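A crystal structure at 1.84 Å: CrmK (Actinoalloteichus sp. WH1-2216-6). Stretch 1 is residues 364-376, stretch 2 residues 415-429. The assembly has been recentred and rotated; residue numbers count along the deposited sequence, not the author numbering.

Stretch 1 (364-376) SRADYHCPSAAME
Stretch 2, residues 415-429: EEHLRWIREIYRDIH

Tyr368 lies almost flat on Trp420: its ring and the indole five-membered ring form an offset stack, centroids 3.9 Å apart and planes at 5°, with Tyr368 CD2 3.5 Å from Trp420 CD1. Both side chains take chi1 t (chi2 70° and 86°), and their CA atoms sit 7.9 Å apart. Trp420 is the hub, met over a face by Tyr368 and Ala373 and at its edge by Arg365 NH2.

Stretch 2 is already helical at Glu415 and stays so through Ile428. Stretch 1 runs along it as a loop, with type I turns at Arg365–Tyr368 and Cys370–Ala373, then enters a strand at Ala374 that continues past Glu376; its axis makes 38° with the helix in N-to-C direction and passes 10.7 Å away. The ends of the second turn, Cys370 and Ala373, lie by His417 and Ile421 (CA–CA 8.1 Å each).

Tyr368 OH and His417 ND1 are hydrogen bonded at 2.8 Å, near the His417 ring plane (chi1 m, chi2 -54°). Ala373 points CB toward the helix, a CH-pi contact 3.7 Å from Trp420 CZ3.

Poorly ordered Arg365 (chi1 -135°, t, p, -176°) makes a salt bridge whose hydrogen bond is weak, NH1 to Glu423 OE1 3.4 Å (Glu423 m, t, -14°), while Arg365 NE holds Asp367 OD1 at 3.1 Å. Met375 (p, t, m) sets SD 3.5 Å from Ile428 CD1, an apolar contact.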

# COMPACT_ATOMS: atom_id res chain seq x y z
N SER A 364 26.11 1.19 -17.33
CA SER A 364 26.96 -0.02 -17.11
C SER A 364 28.18 0.17 -16.20
O SER A 364 28.83 -0.81 -15.84
CB SER A 364 27.44 -0.61 -18.44
OG SER A 364 28.12 0.37 -19.17
N ARG A 365 28.52 1.42 -15.86
CA ARG A 365 29.67 1.74 -15.00
C ARG A 365 29.77 0.68 -13.88
O ARG A 365 28.88 0.59 -13.04
CB ARG A 365 29.50 3.16 -14.39
CG ARG A 365 30.75 4.04 -14.44
CD ARG A 365 30.43 5.51 -14.16
NE ARG A 365 30.13 5.79 -12.76
CZ ARG A 365 29.76 6.98 -12.27
NH1 ARG A 365 29.63 8.04 -13.06
NH2 ARG A 365 29.51 7.12 -10.96
N ALA A 366 30.83 -0.12 -13.88
CA ALA A 366 30.97 -1.15 -12.82
C ALA A 366 31.51 -0.63 -11.49
O ALA A 366 31.43 -1.30 -10.49
CB ALA A 366 31.81 -2.31 -13.33
N ASP A 367 32.05 0.58 -11.46
CA ASP A 367 32.50 1.16 -10.19
C ASP A 367 31.33 1.73 -9.34
O ASP A 367 31.55 2.40 -8.33
CB ASP A 367 33.57 2.26 -10.45
CG ASP A 367 33.02 3.49 -11.21
OD1 ASP A 367 31.79 3.55 -11.45
OD2 ASP A 367 33.80 4.40 -11.56
N TYR A 368 30.10 1.48 -9.75
CA TYR A 368 28.92 1.98 -9.03
C TYR A 368 28.04 0.78 -8.75
O TYR A 368 28.02 -0.18 -9.50
CB TYR A 368 28.19 3.00 -9.89
CG TYR A 368 26.93 3.57 -9.26
CD1 TYR A 368 27.01 4.44 -8.18
CD2 TYR A 368 25.68 3.27 -9.78
CE1 TYR A 368 25.85 4.96 -7.59
CE2 TYR A 368 24.52 3.79 -9.21
CZ TYR A 368 24.61 4.64 -8.12
OH TYR A 368 23.46 5.18 -7.52
N HIS A 369 27.33 0.80 -7.63
CA HIS A 369 26.38 -0.27 -7.36
C HIS A 369 25.12 0.33 -6.74
O HIS A 369 25.16 1.02 -5.72
CB HIS A 369 27.00 -1.35 -6.46
CG HIS A 369 26.03 -2.40 -6.02
ND1 HIS A 369 25.11 -2.18 -5.01
CD2 HIS A 369 25.82 -3.67 -6.44
CE1 HIS A 369 24.38 -3.27 -4.83
NE2 HIS A 369 24.78 -4.19 -5.70
N CYS A 370 23.99 0.09 -7.39
CA CYS A 370 22.72 0.50 -6.83
C CYS A 370 21.64 -0.02 -7.75
O CYS A 370 21.38 0.54 -8.82
CB CYS A 370 22.68 2.02 -6.67
SG CYS A 370 21.10 2.67 -6.08
N PRO A 371 21.03 -1.14 -7.36
CA PRO A 371 20.04 -1.77 -8.20
C PRO A 371 18.77 -0.90 -8.32
O PRO A 371 17.97 -1.14 -9.23
CB PRO A 371 19.71 -3.08 -7.47
CG PRO A 371 20.75 -3.25 -6.44
CD PRO A 371 21.26 -1.89 -6.11
N SER A 372 18.57 0.06 -7.41
CA SER A 372 17.49 1.05 -7.61
C SER A 372 17.76 2.20 -8.56
O SER A 372 16.84 2.92 -8.91
CB SER A 372 17.06 1.64 -6.29
OG SER A 372 16.77 0.56 -5.45
N ALA A 373 19.00 2.38 -9.01
CA ALA A 373 19.29 3.45 -9.93
C ALA A 373 18.74 3.16 -11.32
O ALA A 373 18.93 2.07 -11.85
CB ALA A 373 20.78 3.71 -9.99
N ALA A 374 18.07 4.15 -11.91
CA ALA A 374 17.41 3.97 -13.21
C ALA A 374 17.10 5.29 -13.89
O ALA A 374 16.97 6.34 -13.24
CB ALA A 374 16.15 3.17 -13.07
N MET A 375 17.01 5.23 -15.21
CA MET A 375 16.25 6.21 -15.94
C MET A 375 15.11 5.49 -16.62
O MET A 375 15.17 4.29 -16.91
CB MET A 375 17.10 7.08 -16.89
CG MET A 375 17.79 6.37 -18.02
SD MET A 375 18.75 7.56 -19.01
CE MET A 375 17.41 8.59 -19.65
N GLU A 376 14.02 6.23 -16.79
CA GLU A 376 12.81 5.70 -17.38
C GLU A 376 12.31 6.56 -18.50
O GLU A 376 12.39 7.79 -18.44
CB GLU A 376 11.68 5.61 -16.33
CG GLU A 376 12.02 4.94 -15.02
CD GLU A 376 10.82 4.88 -14.05
OE1 GLU A 376 9.84 5.67 -14.17
OE2 GLU A 376 10.87 4.02 -13.14
N GLU A 415 26.92 10.85 -1.04
CA GLU A 415 27.79 11.49 -2.03
C GLU A 415 27.88 10.70 -3.33
O GLU A 415 27.89 11.31 -4.36
CB GLU A 415 29.21 11.77 -1.48
CG GLU A 415 29.32 13.12 -0.76
CD GLU A 415 30.77 13.50 -0.40
OE1 GLU A 415 31.63 12.59 -0.30
OE2 GLU A 415 31.05 14.72 -0.21
N GLU A 416 27.90 9.38 -3.29
CA GLU A 416 28.18 8.61 -4.50
C GLU A 416 26.90 8.44 -5.33
O GLU A 416 26.94 8.53 -6.56
CB GLU A 416 28.85 7.28 -4.17
CG GLU A 416 27.93 6.10 -3.90
CD GLU A 416 28.59 4.99 -3.07
OE1 GLU A 416 29.06 5.28 -1.94
OE2 GLU A 416 28.60 3.83 -3.53
N HIS A 417 25.77 8.25 -4.66
CA HIS A 417 24.47 8.25 -5.35
C HIS A 417 24.13 9.59 -5.95
O HIS A 417 23.66 9.64 -7.06
CB HIS A 417 23.37 7.80 -4.43
CG HIS A 417 23.60 6.43 -3.91
ND1 HIS A 417 23.84 5.36 -4.74
CD2 HIS A 417 23.73 5.97 -2.65
CE1 HIS A 417 24.07 4.28 -4.02
NE2 HIS A 417 23.99 4.62 -2.74
N LEU A 418 24.35 10.69 -5.22
CA LEU A 418 24.06 12.01 -5.76
C LEU A 418 24.99 12.29 -6.91
O LEU A 418 24.60 12.85 -7.95
CB LEU A 418 24.22 13.11 -4.68
CG LEU A 418 23.12 13.17 -3.59
CD1 LEU A 418 23.56 14.05 -2.46
CD2 LEU A 418 21.85 13.71 -4.22
N ARG A 419 26.24 11.88 -6.75
CA ARG A 419 27.17 12.08 -7.86
C ARG A 419 26.73 11.29 -9.10
O ARG A 419 26.74 11.85 -10.17
CB ARG A 419 28.63 11.84 -7.46
CG ARG A 419 29.61 12.12 -8.60
CD ARG A 419 31.10 12.09 -8.18
NE ARG A 419 31.45 10.87 -7.44
CZ ARG A 419 31.59 10.78 -6.11
NH1 ARG A 419 31.42 11.84 -5.30
NH2 ARG A 419 31.90 9.61 -5.56
N TRP A 420 26.28 10.05 -8.95
CA TRP A 420 25.90 9.22 -10.12
C TRP A 420 24.74 9.83 -10.94
O TRP A 420 24.83 9.95 -12.17
CB TRP A 420 25.55 7.80 -9.70
CG TRP A 420 25.21 6.93 -10.88
CD1 TRP A 420 26.09 6.23 -11.66
CD2 TRP A 420 23.91 6.73 -11.47
NE1 TRP A 420 25.41 5.59 -12.69
CE2 TRP A 420 24.07 5.88 -12.59
CE3 TRP A 420 22.61 7.17 -11.14
CZ2 TRP A 420 23.01 5.48 -13.38
CZ3 TRP A 420 21.55 6.78 -11.95
CH2 TRP A 420 21.75 5.94 -13.04
N ILE A 421 23.67 10.25 -10.25
CA ILE A 421 22.50 10.78 -10.93
C ILE A 421 22.79 12.16 -11.53
O ILE A 421 22.30 12.49 -12.60
CB ILE A 421 21.24 10.79 -10.02
CG1 ILE A 421 20.01 11.06 -10.87
CG2 ILE A 421 21.36 11.77 -8.84
CD1 ILE A 421 18.69 10.80 -10.13
N ARG A 422 23.62 12.97 -10.86
CA ARG A 422 23.96 14.26 -11.40
C ARG A 422 24.77 14.18 -12.68
O ARG A 422 24.55 14.95 -13.63
CB ARG A 422 24.70 15.08 -10.38
CG ARG A 422 23.76 15.68 -9.35
CD ARG A 422 24.52 16.13 -8.13
NE ARG A 422 23.63 16.79 -7.21
CZ ARG A 422 23.95 17.08 -5.96
NH1 ARG A 422 25.15 16.76 -5.48
NH2 ARG A 422 23.06 17.69 -5.21
N GLU A 423 25.70 13.24 -12.70
CA GLU A 423 26.60 13.08 -13.84
C GLU A 423 25.90 12.45 -15.04
O GLU A 423 26.07 12.94 -16.17
CB GLU A 423 27.84 12.28 -13.42
CG GLU A 423 28.75 13.16 -12.55
CD GLU A 423 30.12 12.56 -12.22
OE1 GLU A 423 30.32 11.33 -12.42
OE2 GLU A 423 30.97 13.33 -11.69
N ILE A 424 25.07 11.43 -14.82
CA ILE A 424 24.33 10.85 -15.95
C ILE A 424 23.43 11.89 -16.60
O ILE A 424 23.36 11.95 -17.83
CB ILE A 424 23.55 9.58 -15.63
CG1 ILE A 424 22.93 9.00 -16.91
CG2 ILE A 424 22.46 9.79 -14.56
CD1 ILE A 424 22.34 7.61 -16.73
N TYR A 425 22.73 12.70 -15.79
CA TYR A 425 21.79 13.67 -16.31
C TYR A 425 22.55 14.79 -16.99
O TYR A 425 22.13 15.28 -18.04
CB TYR A 425 20.96 14.21 -15.15
CG TYR A 425 19.83 15.14 -15.44
CD1 TYR A 425 18.53 14.65 -15.62
CD2 TYR A 425 20.01 16.52 -15.40
CE1 TYR A 425 17.46 15.53 -15.81
CE2 TYR A 425 18.95 17.38 -15.59
CZ TYR A 425 17.68 16.87 -15.79
OH TYR A 425 16.67 17.77 -15.93
N ARG A 426 23.67 15.20 -16.41
CA ARG A 426 24.45 16.27 -17.03
C ARG A 426 25.00 15.82 -18.37
O ARG A 426 24.92 16.54 -19.34
CB ARG A 426 25.61 16.75 -16.16
CG ARG A 426 26.45 17.79 -16.90
CD ARG A 426 27.84 17.94 -16.32
NE ARG A 426 28.54 16.67 -16.20
CZ ARG A 426 29.51 16.43 -15.31
NH1 ARG A 426 29.92 17.39 -14.46
NH2 ARG A 426 30.08 15.23 -15.26
N ASP A 427 25.54 14.61 -18.41
CA ASP A 427 26.14 14.11 -19.65
C ASP A 427 25.11 13.92 -20.74
O ASP A 427 25.32 14.35 -21.88
CB ASP A 427 26.89 12.82 -19.37
CG ASP A 427 28.19 13.05 -18.59
OD1 ASP A 427 28.57 14.23 -18.34
OD2 ASP A 427 28.84 12.04 -18.25
N ILE A 428 23.96 13.33 -20.38
CA ILE A 428 22.88 13.18 -21.35
C ILE A 428 22.52 14.57 -21.90
O ILE A 428 22.26 14.69 -23.11
CB ILE A 428 21.68 12.38 -20.78
CG1 ILE A 428 22.03 10.91 -20.76
CG2 ILE A 428 20.43 12.57 -21.63
CD1 ILE A 428 21.07 10.05 -19.98
N HIS A 429 22.57 15.62 -21.08
CA HIS A 429 22.20 16.96 -21.57
C HIS A 429 23.37 17.91 -21.85
O HIS A 429 23.19 19.12 -21.78
CB HIS A 429 21.21 17.64 -20.58
CG HIS A 429 19.95 16.87 -20.38
ND1 HIS A 429 19.80 15.96 -19.36
CD2 HIS A 429 18.81 16.81 -21.11
CE1 HIS A 429 18.60 15.41 -19.44
NE2 HIS A 429 18.00 15.89 -20.51